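Local coordinates for aminotransferase (Paracoccus denitrificans, PDB 4GRX), which probably transfers amino groups between amines or omega-amino acids and keto acceptors, as a pyridoxal-phosphate-dependent class III omega-aminotransferase, at residues 262-274 with 281-295. Sequence-based numbering, arbitrary orientation.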
# COMPACT_ATOMS: atom_id res chain seq x y z
N ASP A 262 -11.44 -25.66 11.75
CA ASP A 262 -11.94 -24.28 11.64
C ASP A 262 -10.81 -23.25 11.45
O ASP A 262 -10.71 -22.28 12.22
CB ASP A 262 -12.79 -23.89 12.87
CG ASP A 262 -13.99 -24.79 13.10
OD1 ASP A 262 -14.59 -25.32 12.13
OD2 ASP A 262 -14.35 -24.95 14.29
N ILE A 263 -9.99 -23.48 10.43
CA ILE A 263 -8.94 -22.54 10.02
C ILE A 263 -9.22 -22.04 8.60
O ILE A 263 -9.06 -22.78 7.63
CB ILE A 263 -7.54 -23.21 10.09
CG1 ILE A 263 -7.27 -23.67 11.52
CG2 ILE A 263 -6.46 -22.26 9.56
CD1 ILE A 263 -6.00 -24.47 11.70
N PRO A 264 -9.65 -20.76 8.48
CA PRO A 264 -9.88 -20.13 7.19
C PRO A 264 -8.74 -20.34 6.20
O PRO A 264 -7.56 -20.21 6.55
CB PRO A 264 -10.00 -18.65 7.57
CG PRO A 264 -10.64 -18.70 8.92
CD PRO A 264 -9.96 -19.86 9.60
N MET A 265 -9.09 -20.67 4.96
CA MET A 265 -8.10 -20.89 3.92
C MET A 265 -8.18 -19.75 2.93
O MET A 265 -9.22 -19.52 2.31
CB MET A 265 -8.30 -22.25 3.24
CG MET A 265 -7.16 -22.66 2.34
SD MET A 265 -7.25 -21.85 0.73
CE MET A 265 -5.55 -22.00 0.19
N ILE A 266 -7.06 -19.05 2.77
CA ILE A 266 -7.00 -17.89 1.91
C ILE A 266 -6.12 -18.21 0.73
O ILE A 266 -4.98 -18.67 0.89
CB ILE A 266 -6.40 -16.69 2.67
CG1 ILE A 266 -7.00 -16.57 4.08
CG2 ILE A 266 -6.49 -15.42 1.83
CD1 ILE A 266 -8.40 -16.04 4.12
N SER A 267 -6.64 -17.96 -0.47
CA SER A 267 -5.87 -18.16 -1.68
C SER A 267 -5.25 -16.86 -2.20
O SER A 267 -5.96 -15.95 -2.62
CB SER A 267 -6.72 -18.82 -2.78
OG SER A 267 -5.90 -19.10 -3.91
N ASP A 268 -3.94 -16.80 -2.15
CA ASP A 268 -3.23 -15.64 -2.68
C ASP A 268 -3.11 -15.77 -4.21
O ASP A 268 -2.23 -16.44 -4.73
CB ASP A 268 -1.86 -15.49 -2.01
CG ASP A 268 -1.21 -14.15 -2.32
OD1 ASP A 268 -1.65 -13.48 -3.29
OD2 ASP A 268 -0.24 -13.78 -1.60
N GLU A 269 -4.03 -15.10 -4.90
CA GLU A 269 -4.13 -15.12 -6.35
C GLU A 269 -3.53 -13.86 -6.96
O GLU A 269 -3.93 -13.42 -8.04
CB GLU A 269 -5.61 -15.23 -6.75
CG GLU A 269 -6.32 -16.49 -6.28
CD GLU A 269 -5.99 -17.71 -7.12
OE1 GLU A 269 -5.25 -17.56 -8.13
OE2 GLU A 269 -6.46 -18.81 -6.80
N VAL A 270 -2.56 -13.27 -6.27
CA VAL A 270 -1.95 -12.04 -6.78
C VAL A 270 -1.23 -12.23 -8.12
O VAL A 270 -1.16 -11.30 -8.93
CB VAL A 270 -1.06 -11.35 -5.72
CG1 VAL A 270 -0.06 -10.40 -6.36
CG2 VAL A 270 -1.91 -10.59 -4.72
N ILE A 271 -0.70 -13.44 -8.36
CA ILE A 271 -0.04 -13.77 -9.63
C ILE A 271 -0.89 -14.74 -10.46
O ILE A 271 -0.83 -14.72 -11.71
CB ILE A 271 1.36 -14.38 -9.41
CG1 ILE A 271 2.34 -13.27 -9.03
CG2 ILE A 271 1.83 -15.12 -10.65
CD1 ILE A 271 3.69 -13.78 -8.64
N CYS A 272 -1.68 -15.56 -9.78
CA CYS A 272 -2.39 -16.63 -10.44
C CYS A 272 -3.75 -16.16 -10.93
O CYS A 272 -4.38 -16.81 -11.79
CB CYS A 272 -2.50 -17.86 -9.52
SG CYS A 272 -0.91 -18.67 -9.20
N GLY A 273 -4.18 -15.01 -10.41
CA GLY A 273 -5.46 -14.41 -10.80
C GLY A 273 -5.49 -13.98 -12.26
O GLY A 273 -4.56 -13.34 -12.74
N PHE A 274 -6.57 -14.33 -12.95
CA PHE A 274 -6.77 -13.98 -14.36
C PHE A 274 -5.68 -14.48 -15.29
O PHE A 274 -5.04 -13.66 -15.96
CB PHE A 274 -6.89 -12.47 -14.54
CG PHE A 274 -7.89 -11.85 -13.63
CD1 PHE A 274 -7.49 -11.15 -12.52
CD2 PHE A 274 -9.26 -11.99 -13.88
CE1 PHE A 274 -8.43 -10.58 -11.67
CE2 PHE A 274 -10.20 -11.43 -13.04
CZ PHE A 274 -9.78 -10.73 -11.92
N TRP A 281 -8.33 -18.49 -12.23
CA TRP A 281 -7.77 -18.56 -10.90
C TRP A 281 -6.95 -19.78 -10.78
O TRP A 281 -7.27 -20.81 -11.37
CB TRP A 281 -8.87 -18.60 -9.84
CG TRP A 281 -9.82 -17.45 -9.93
CD1 TRP A 281 -11.14 -17.46 -10.40
CD2 TRP A 281 -9.56 -16.05 -9.58
NE1 TRP A 281 -11.69 -16.20 -10.34
CE2 TRP A 281 -10.80 -15.31 -9.86
CE3 TRP A 281 -8.46 -15.36 -9.08
CZ2 TRP A 281 -10.90 -13.94 -9.65
CZ3 TRP A 281 -8.59 -13.98 -8.86
CH2 TRP A 281 -9.78 -13.30 -9.14
N GLY A 282 -5.89 -19.68 -9.98
CA GLY A 282 -5.07 -20.83 -9.62
C GLY A 282 -5.85 -21.92 -8.91
O GLY A 282 -5.61 -23.11 -9.14
N CYS A 283 -6.81 -21.53 -8.08
CA CYS A 283 -7.66 -22.50 -7.39
C CYS A 283 -8.65 -23.22 -8.33
O CYS A 283 -9.10 -24.33 -8.03
CB CYS A 283 -8.36 -21.86 -6.19
SG CYS A 283 -9.40 -20.43 -6.58
N LEU A 284 -8.98 -22.62 -9.46
CA LEU A 284 -9.65 -23.37 -10.51
C LEU A 284 -8.70 -24.44 -11.06
O LEU A 284 -9.08 -25.61 -11.12
CB LEU A 284 -10.17 -22.46 -11.63
CG LEU A 284 -11.30 -21.49 -11.24
CD1 LEU A 284 -11.63 -20.52 -12.37
CD2 LEU A 284 -12.55 -22.20 -10.76
N THR A 285 -7.47 -24.05 -11.41
CA THR A 285 -6.50 -24.96 -12.05
C THR A 285 -6.18 -26.17 -11.18
O THR A 285 -6.02 -27.28 -11.69
CB THR A 285 -5.19 -24.22 -12.43
OG1 THR A 285 -5.49 -23.16 -13.35
CG2 THR A 285 -4.18 -25.17 -13.08
N TYR A 286 -6.09 -25.95 -9.87
CA TYR A 286 -5.75 -26.99 -8.93
C TYR A 286 -6.97 -27.49 -8.16
O TYR A 286 -6.83 -28.26 -7.21
CB TYR A 286 -4.61 -26.52 -8.00
CG TYR A 286 -3.31 -26.43 -8.77
CD1 TYR A 286 -2.56 -27.58 -9.04
CD2 TYR A 286 -2.87 -25.21 -9.27
CE1 TYR A 286 -1.39 -27.51 -9.77
CE2 TYR A 286 -1.70 -25.14 -10.01
CZ TYR A 286 -0.97 -26.29 -10.26
OH TYR A 286 0.19 -26.21 -10.99
N ASP A 287 -8.15 -27.03 -8.58
CA ASP A 287 -9.44 -27.62 -8.16
C ASP A 287 -9.69 -27.64 -6.64
O ASP A 287 -9.94 -28.69 -6.06
CB ASP A 287 -9.58 -29.04 -8.75
CG ASP A 287 -11.04 -29.47 -8.94
OD1 ASP A 287 -11.82 -28.73 -9.58
OD2 ASP A 287 -11.40 -30.58 -8.46
N PHE A 288 -9.61 -26.47 -5.99
CA PHE A 288 -10.03 -26.33 -4.58
C PHE A 288 -10.84 -25.05 -4.40
O PHE A 288 -10.70 -24.12 -5.20
CB PHE A 288 -8.83 -26.37 -3.61
CG PHE A 288 -7.92 -25.18 -3.68
CD1 PHE A 288 -6.79 -25.20 -4.49
CD2 PHE A 288 -8.19 -24.03 -2.95
CE1 PHE A 288 -5.95 -24.11 -4.55
CE2 PHE A 288 -7.36 -22.93 -3.01
CZ PHE A 288 -6.23 -22.98 -3.81
N MET A 289 -11.69 -25.03 -3.37
CA MET A 289 -12.50 -23.86 -3.00
C MET A 289 -11.92 -23.14 -1.77
O MET A 289 -11.91 -23.70 -0.67
CB MET A 289 -13.96 -24.26 -2.75
CG MET A 289 -14.91 -23.08 -2.58
SD MET A 289 -15.03 -22.00 -4.04
CE MET A 289 -16.14 -22.92 -5.10
N PRO A 290 -11.42 -21.90 -1.95
CA PRO A 290 -10.90 -21.16 -0.80
C PRO A 290 -12.03 -20.46 -0.10
O PRO A 290 -13.13 -20.38 -0.64
CB PRO A 290 -9.96 -20.14 -1.44
CG PRO A 290 -10.61 -19.85 -2.75
CD PRO A 290 -11.24 -21.15 -3.21
N ASP A 291 -11.77 -19.98 1.11
CA ASP A 291 -12.72 -19.19 1.85
C ASP A 291 -12.62 -17.72 1.44
O ASP A 291 -13.55 -16.96 1.65
CB ASP A 291 -12.46 -19.35 3.34
CG ASP A 291 -12.58 -20.79 3.80
OD1 ASP A 291 -13.64 -21.40 3.53
OD2 ASP A 291 -11.64 -21.31 4.46
N ALA A 292 -11.49 -17.32 0.88
CA ALA A 292 -11.30 -15.96 0.36
C ALA A 292 -10.19 -15.91 -0.70
O ALA A 292 -9.41 -16.86 -0.84
CB ALA A 292 -11.00 -14.99 1.49
N ILE A 293 -10.13 -14.80 -1.43
CA ILE A 293 -9.13 -14.63 -2.48
C ILE A 293 -8.45 -13.26 -2.39
O ILE A 293 -9.11 -12.24 -2.18
CB ILE A 293 -9.77 -14.83 -3.87
CG1 ILE A 293 -9.91 -16.33 -4.14
CG2 ILE A 293 -8.96 -14.16 -4.98
CD1 ILE A 293 -10.72 -16.67 -5.38
N ILE A 294 -7.13 -13.26 -2.52
CA ILE A 294 -6.37 -12.02 -2.55
C ILE A 294 -5.93 -11.78 -3.99
O ILE A 294 -5.24 -12.60 -4.57
CB ILE A 294 -5.12 -12.07 -1.63
CG1 ILE A 294 -5.49 -12.58 -0.24
CG2 ILE A 294 -4.47 -10.71 -1.51
CD1 ILE A 294 -6.52 -11.74 0.47
N SER A 295 -6.36 -10.66 -4.55
CA SER A 295 -6.08 -10.35 -5.95
C SER A 295 -5.35 -9.02 -6.13
O SER A 295 -5.54 -8.10 -5.34
CB SER A 295 -7.39 -10.35 -6.74
OG SER A 295 -7.33 -9.49 -7.86
O HOH W 1 -11.19 -23.83 5.90
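Ser267 OG and Met265 CE both meet the Phe288 ring, the hydroxyl at its edge near the ring plane and the methyl obliquely, 3.8 Å from CE2; Cys283 CB sits over one face, offset toward the rim, and Phe251 stacks on the ring from helix 250-260. The Trp281 indole has Glu269 CB at its edge and Gly273 CA obliquely near CE3, while Phe274 runs alongside it with the planes 49° apart. These rings pack within a beta-alpha-beta unit of the class III aminotransferase fold, in which the short helix 282-285 links parallel neighbours 265-268 and 292-295 of the large mixed sheet. Ser267 N donates to Ala292 O and Ser267 O accepts from Ile294 N at 2.9 Å. On the sheet face shared by Ile266, Asp268 and Ile294, Ile266 CG2 packs 3.7 Å from Ile294 CG1 beneath helix 129-146. Asp268 OD1 closes an Asx turn with Val270 N, and OD2, hydrogen-bonded to His163 ND1 and Asn133 ND2, lies close to N1 of the cofactor-bearing modified lysine at position 297, the aspartate facing the pyridine nitrogen as in related PLP enzymes of this fold type. The Glu269 chain bends at chi2 (-78°), which brings its carboxylate to the start of the helix, where OE1 takes Gly282 N at 2.9 Å and OE2 takes Cys283 N through its syn lone pair. Ser267 OG also donates to Glu269 OE2, at 3.0 Å from above the carboxylate plane, giving that oxygen two donors. An alanine at Glu269 would remove both acceptors and is likely to leave these amides, and the Ser267 hydroxyl, without their mates. At the other end of the strands, Asp291 OD2 receives Met265 N at 2.7 Å through its anti lone pair, and a water donates to that same oxygen and to Ile263 O.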